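Local structure of uncharacterized protein (Peptoclostridium difficile 630, 4YCS) at residues I13-E17 with A74-K78; L80-A84 with P103-T107. The protein is of unknown function but is a fragment of a putative lipoprotein related to PnrA-like ABC transporter substrate-binding proteins, which may bind a small ligand for uptake. All blocks are in the same frame, centred on the assembly; numbering follows the deposited sequence.

Interaction 1. Residues I13-E17 with A74-K78; sequences ILDIE and ARFAK
F76, R75 and D15 carry most of this contact, which buries 304 Å² in total. Residues 13-15 are the last of strand 8-15 in extended conformation, and I16-E17 leave it as loop; across the contact, A74-F76 form a 3-10 segment leading into helix 77-84, with A77 N bonded to A74 O at 3.1 Å. The backbones come closest at D15 and R75, whose CA atoms are 7.4 Å apart. Side chains on the strand alternate: I13 and D15 direct CB toward 74-78, L14 away. F76 (chi1 -69°) lays one ring face over I13 CG2; I13 CG1 to F76 CZ is 3.7 Å, while D15 N meets the ring edge, 3.6 Å from F76 CE2. F54 of helix 54-62 also meets this ring. In this parallel sheet of a Rossmann-like alpha/beta domain, consistent with the periplasmic-binding-protein clan, the contact lies at the C-terminal ends of neighbouring strands 8-15 and 68-72, where such folds commonly place their binding loops. Beyond the ring, R75 (chi1 m, chi2 -144°, chi3 m) carries its guanidinium to D15 (chi1 t, chi2 5°), which meets it edge-on in a bidentate salt bridge: R75 NE donates to D15 OD2 at 2.7 Å (174°) and R75 NH2 to D15 OD1 at 2.8 Å (171°). E17 extends the network with a second salt bridge, its OE1 lying 3.1 Å from R75 NH2.

Interaction 2. Residues L80-A84 with P103-T107; sequences LEMVA and PSNIT
Helix 77-84 meets the turn ahead of strand 106-109, the outermost strand on its side of the sheet within this chain, mainly through I106, A84 and N105. Residues 80-84 are helical, with A84 N bonded to L80 O at 2.9 Å; P103-I106 make a type I beta turn, closed by I106 N to P103 O at 3.1 Å. In register, the CA atoms of A84 and N105 lie 7.0 Å apart and those of E81 and P103 7.4 Å. I106, in the m,t rotamer, extends CD1 to the helix, placing it 3.7 Å from A84 CB and 3.7 Å from L80 CD2. L80 sets its CA-CB bond sideways, but chi1 t and chi2 p carry CD2 to that methyl. N105 takes chi1 p with chi2 -9°, so that ND2 donates to A84 O at 3.0 Å (160°) while OD1 stands 3.6 Å from A84 CB. E81 (chi1 t, chi2 t) brings OE2 to 4.3 Å from P103 CG, a loose van der Waals approach. The arrangement is helix-on-sheet packing in an alpha/beta domain: L80 and A84 also rest on F92 of the adjacent strand 91-95. With one methyl fitted against two apolar residues and an amide satisfying a carbonyl at the helix's C-terminal end, the contact combines hydrophobic burial with a directional polar tie.

Overall arrangement
Interactions 1 and 2 have centres 14 Å apart and follow one another along the chain. Residues 74-78 and 80-84 are separated by a single residue; beyond this the two contacts do not touch. Both reach the same parallel sheet, ordered 41-48, 8-15, 68-72, 91-95, 106-109. The chain leaves strand 68-72, passes 74-76 beside the end of strand 8-15, runs down helix 77-84 and returns as strand 91-95, a beta-alpha-beta crossover on one face of the sheet. The contacts sit at its two ends: the 3-10 segment 74-76 meets strand 8-15, and the helix itself meets 103-107, joining early and late parts of a single PnrA-like family region.

Interaction 1. Residues I13-E17 with A74-K78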
loop_
_atom_site.group_PDB
_atom_site.type_symbol
_atom_site.label_atom_id
_atom_site.label_comp_id
_atom_site.label_asym_id
_atom_site.label_seq_id
_atom_site.Cartn_x
_atom_site.Cartn_y
_atom_site.Cartn_z
ATOM N N ILE A 13 2.279 -2.018 3.914
ATOM C CA ILE A 13 3.425 -1.547 4.727
ATOM C C ILE A 13 3.010 -0.189 5.374
ATOM O O ILE A 13 2.536 0.715 4.700
ATOM C CB ILE A 13 4.757 -1.499 3.936
ATOM C CG1 ILE A 13 5.898 -0.988 4.814
ATOM C CG2 ILE A 13 4.661 -0.629 2.705
ATOM C CD1 ILE A 13 7.268 -1.273 4.251
ATOM N N LEU A 14 3.154 -0.101 6.685
ATOM C CA LEU A 14 2.754 1.086 7.461
ATOM C C LEU A 14 3.890 1.738 8.260
ATOM O O LEU A 14 4.779 1.079 8.759
ATOM C CB LEU A 14 1.650 0.711 8.435
ATOM C CG LEU A 14 0.475 0.011 7.761
ATOM C CD1 LEU A 14 0.539 -1.471 8.064
ATOM C CD2 LEU A 14 -0.852 0.594 8.198
ATOM N N ASP A 15 3.834 3.063 8.321
ATOM C CA ASP A 15 4.772 3.890 9.082
ATOM C C ASP A 15 4.156 4.042 10.469
ATOM O O ASP A 15 3.088 4.635 10.611
ATOM C CB ASP A 15 4.872 5.232 8.377
ATOM C CG ASP A 15 5.786 6.244 9.095
ATOM O OD1 ASP A 15 6.435 5.883 10.111
ATOM O OD2 ASP A 15 5.862 7.396 8.578
ATOM N N ILE A 16 4.801 3.463 11.480
ATOM C CA ILE A 16 4.280 3.506 12.861
ATOM C C ILE A 16 5.108 4.359 13.845
ATOM O O ILE A 16 4.977 4.189 15.049
ATOM C CB ILE A 16 4.076 2.097 13.455
ATOM C CG1 ILE A 16 5.394 1.299 13.543
ATOM C CG2 ILE A 16 2.986 1.398 12.665
ATOM C CD1 ILE A 16 5.294 0.046 14.401
ATOM N N GLU A 17 5.946 5.264 13.340
ATOM C CA GLU A 17 6.663 6.209 14.212
ATOM C C GLU A 17 5.703 7.271 14.753
ATOM O O GLU A 17 5.009 7.952 13.992
ATOM C CB GLU A 17 7.816 6.889 13.481
ATOM C CG GLU A 17 8.658 7.783 14.391
ATOM C CD GLU A 17 10.001 8.157 13.795
ATOM O OE1 GLU A 17 10.047 8.513 12.610
ATOM O OE2 GLU A 17 11.013 8.107 14.519
ATOM N N ALA A 74 2.871 9.504 3.647
ATOM C CA ALA A 74 3.712 10.314 2.775
ATOM C C ALA A 74 5.198 10.011 2.964
ATOM O O ALA A 74 5.984 10.244 2.051
ATOM C CB ALA A 74 3.455 11.800 3.026
ATOM N N ARG A 75 5.596 9.474 4.109
ATOM C CA ARG A 75 7.012 9.119 4.287
ATOM C C ARG A 75 7.480 7.992 3.355
ATOM O O ARG A 75 8.690 7.821 3.169
ATOM C CB ARG A 75 7.331 8.762 5.727
ATOM C CG ARG A 75 7.318 9.966 6.666
ATOM C CD ARG A 75 8.391 9.842 7.734
ATOM N NE ARG A 75 8.234 8.649 8.571
ATOM C CZ ARG A 75 9.172 8.183 9.393
ATOM N NH1 ARG A 75 10.328 8.821 9.500
ATOM N NH2 ARG A 75 8.964 7.082 10.119
ATOM N N PHE A 76 6.553 7.245 2.744
ATOM C CA PHE A 76 6.946 6.215 1.750
ATOM C C PHE A 76 7.192 6.745 0.333
ATOM O O PHE A 76 7.725 5.996 -0.515
ATOM C CB PHE A 76 5.933 5.071 1.701
ATOM C CG PHE A 76 5.932 4.242 2.917
ATOM C CD1 PHE A 76 6.982 3.388 3.158
ATOM C CD2 PHE A 76 4.898 4.337 3.839
ATOM C CE1 PHE A 76 6.986 2.615 4.299
ATOM C CE2 PHE A 76 4.888 3.547 4.957
ATOM C CZ PHE A 76 5.932 2.685 5.182
ATOM N N ALA A 77 6.832 8.011 0.091
ATOM C CA ALA A 77 6.875 8.609 -1.251
ATOM C C ALA A 77 8.171 8.302 -1.982
ATOM O O ALA A 77 8.163 7.661 -3.046
ATOM C CB ALA A 77 6.635 10.118 -1.172
ATOM N N LYS A 78 9.284 8.715 -1.393
ATOM C CA LYS A 78 10.594 8.564 -2.046
ATOM C C LYS A 78 11.091 7.100 -2.167
ATOM O O LYS A 78 11.520 6.703 -3.236
ATOM C CB LYS A 78 11.662 9.465 -1.395
ATOM C CG LYS A 78 11.526 10.953 -1.730
ATOM C CD LYS A 78 11.935 11.312 -3.167
ATOM C CE LYS A 78 11.756 12.803 -3.466
ATOM N NZ LYS A 78 10.322 13.213 -3.530
#

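Interaction 2. Residues L80-A84 with P103-T107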
loop_
_atom_site.group_PDB
_atom_site.type_symbol
_atom_site.label_atom_id
_atom_site.label_comp_id
_atom_site.label_asym_id
_atom_site.label_seq_id
_atom_site.Cartn_x
_atom_site.Cartn_y
_atom_site.Cartn_z
ATOM N N LEU A 80 9.357 4.398 -2.221
ATOM C CA LEU A 80 8.445 3.671 -3.112
ATOM C C LEU A 80 8.689 3.994 -4.569
ATOM O O LEU A 80 8.664 3.101 -5.418
ATOM C CB LEU A 80 6.990 3.957 -2.765
ATOM C CG LEU A 80 5.923 3.234 -3.597
ATOM C CD1 LEU A 80 5.860 1.766 -3.163
ATOM C CD2 LEU A 80 4.563 3.922 -3.441
ATOM N N GLU A 81 8.897 5.261 -4.886
ATOM C CA GLU A 81 9.206 5.654 -6.260
ATOM C C GLU A 81 10.484 4.975 -6.764
ATOM O O GLU A 81 10.525 4.448 -7.877
ATOM C CB GLU A 81 9.348 7.158 -6.355
ATOM C CG GLU A 81 9.609 7.631 -7.776
ATOM C CD GLU A 81 9.483 9.136 -7.963
ATOM O OE1 GLU A 81 9.594 9.903 -6.964
ATOM O OE2 GLU A 81 9.275 9.543 -9.133
HETATM N N MSE A 82 11.516 4.987 -5.933
HETATM C CA MSE A 82 12.788 4.299 -6.217
HETATM C C MSE A 82 12.616 2.819 -6.535
HETATM O O MSE A 82 13.210 2.310 -7.493
HETATM C CB MSE A 82 13.692 4.447 -4.984
HETATM C CG MSE A 82 15.134 3.966 -5.202
HETATM SE SE MSE A 82 16.121 3.816 -3.477
HETATM C CE MSE A 82 16.381 1.852 -3.550
ATOM N N VAL A 83 11.833 2.100 -5.719
ATOM C CA VAL A 83 11.711 0.661 -5.887
ATOM C C VAL A 83 10.760 0.317 -7.053
ATOM O O VAL A 83 10.960 -0.630 -7.775
ATOM C CB VAL A 83 11.277 0.009 -4.574
ATOM C CG1 VAL A 83 11.024 -1.487 -4.766
ATOM C CG2 VAL A 83 12.329 0.233 -3.496
ATOM N N ALA A 84 9.720 1.102 -7.224
ATOM C CA ALA A 84 8.791 0.888 -8.299
ATOM C C ALA A 84 9.421 0.944 -9.695
ATOM O O ALA A 84 8.920 0.293 -10.621
ATOM C CB ALA A 84 7.660 1.896 -8.203
ATOM N N PRO A 103 4.066 7.855 -11.295
ATOM C CA PRO A 103 4.584 6.634 -11.925
ATOM C C PRO A 103 3.463 5.690 -12.396
ATOM O O PRO A 103 2.416 5.586 -11.755
ATOM C CB PRO A 103 5.460 6.012 -10.833
ATOM C CG PRO A 103 5.740 7.129 -9.878
ATOM C CD PRO A 103 4.530 8.000 -9.910
ATOM N N SER A 104 3.672 5.053 -13.535
ATOM C CA SER A 104 2.635 4.271 -14.193
ATOM C C SER A 104 2.145 3.070 -13.341
ATOM O O SER A 104 1.023 2.595 -13.549
ATOM C CB SER A 104 3.143 3.768 -15.555
ATOM O OG SER A 104 4.308 2.984 -15.404
ATOM N N ASN A 105 2.987 2.576 -12.427
ATOM C CA ASN A 105 2.619 1.422 -11.580
ATOM C C ASN A 105 2.243 1.820 -10.148
ATOM O O ASN A 105 2.183 0.957 -9.260
ATOM C CB ASN A 105 3.711 0.314 -11.605
ATOM C CG ASN A 105 5.064 0.782 -11.122
ATOM O OD1 ASN A 105 5.304 1.961 -10.902
ATOM N ND2 ASN A 105 5.953 -0.149 -10.958
ATOM N N ILE A 106 2.007 3.114 -9.912
ATOM C CA ILE A 106 1.652 3.577 -8.578
ATOM C C ILE A 106 0.352 4.348 -8.614
ATOM O O ILE A 106 0.249 5.360 -9.292
ATOM C CB ILE A 106 2.744 4.436 -7.901
ATOM C CG1 ILE A 106 4.064 3.676 -7.797
ATOM C CG2 ILE A 106 2.270 4.885 -6.540
ATOM C CD1 ILE A 106 5.190 4.409 -7.056
ATOM N N THR A 107 -0.639 3.870 -7.853
ATOM C CA THR A 107 -1.941 4.549 -7.705
ATOM C C THR A 107 -1.932 5.267 -6.392
ATOM O O THR A 107 -1.604 4.678 -5.360
ATOM C CB THR A 107 -3.106 3.544 -7.706
ATOM O OG1 THR A 107 -3.068 2.785 -8.903
ATOM C CG2 THR A 107 -4.439 4.242 -7.628
#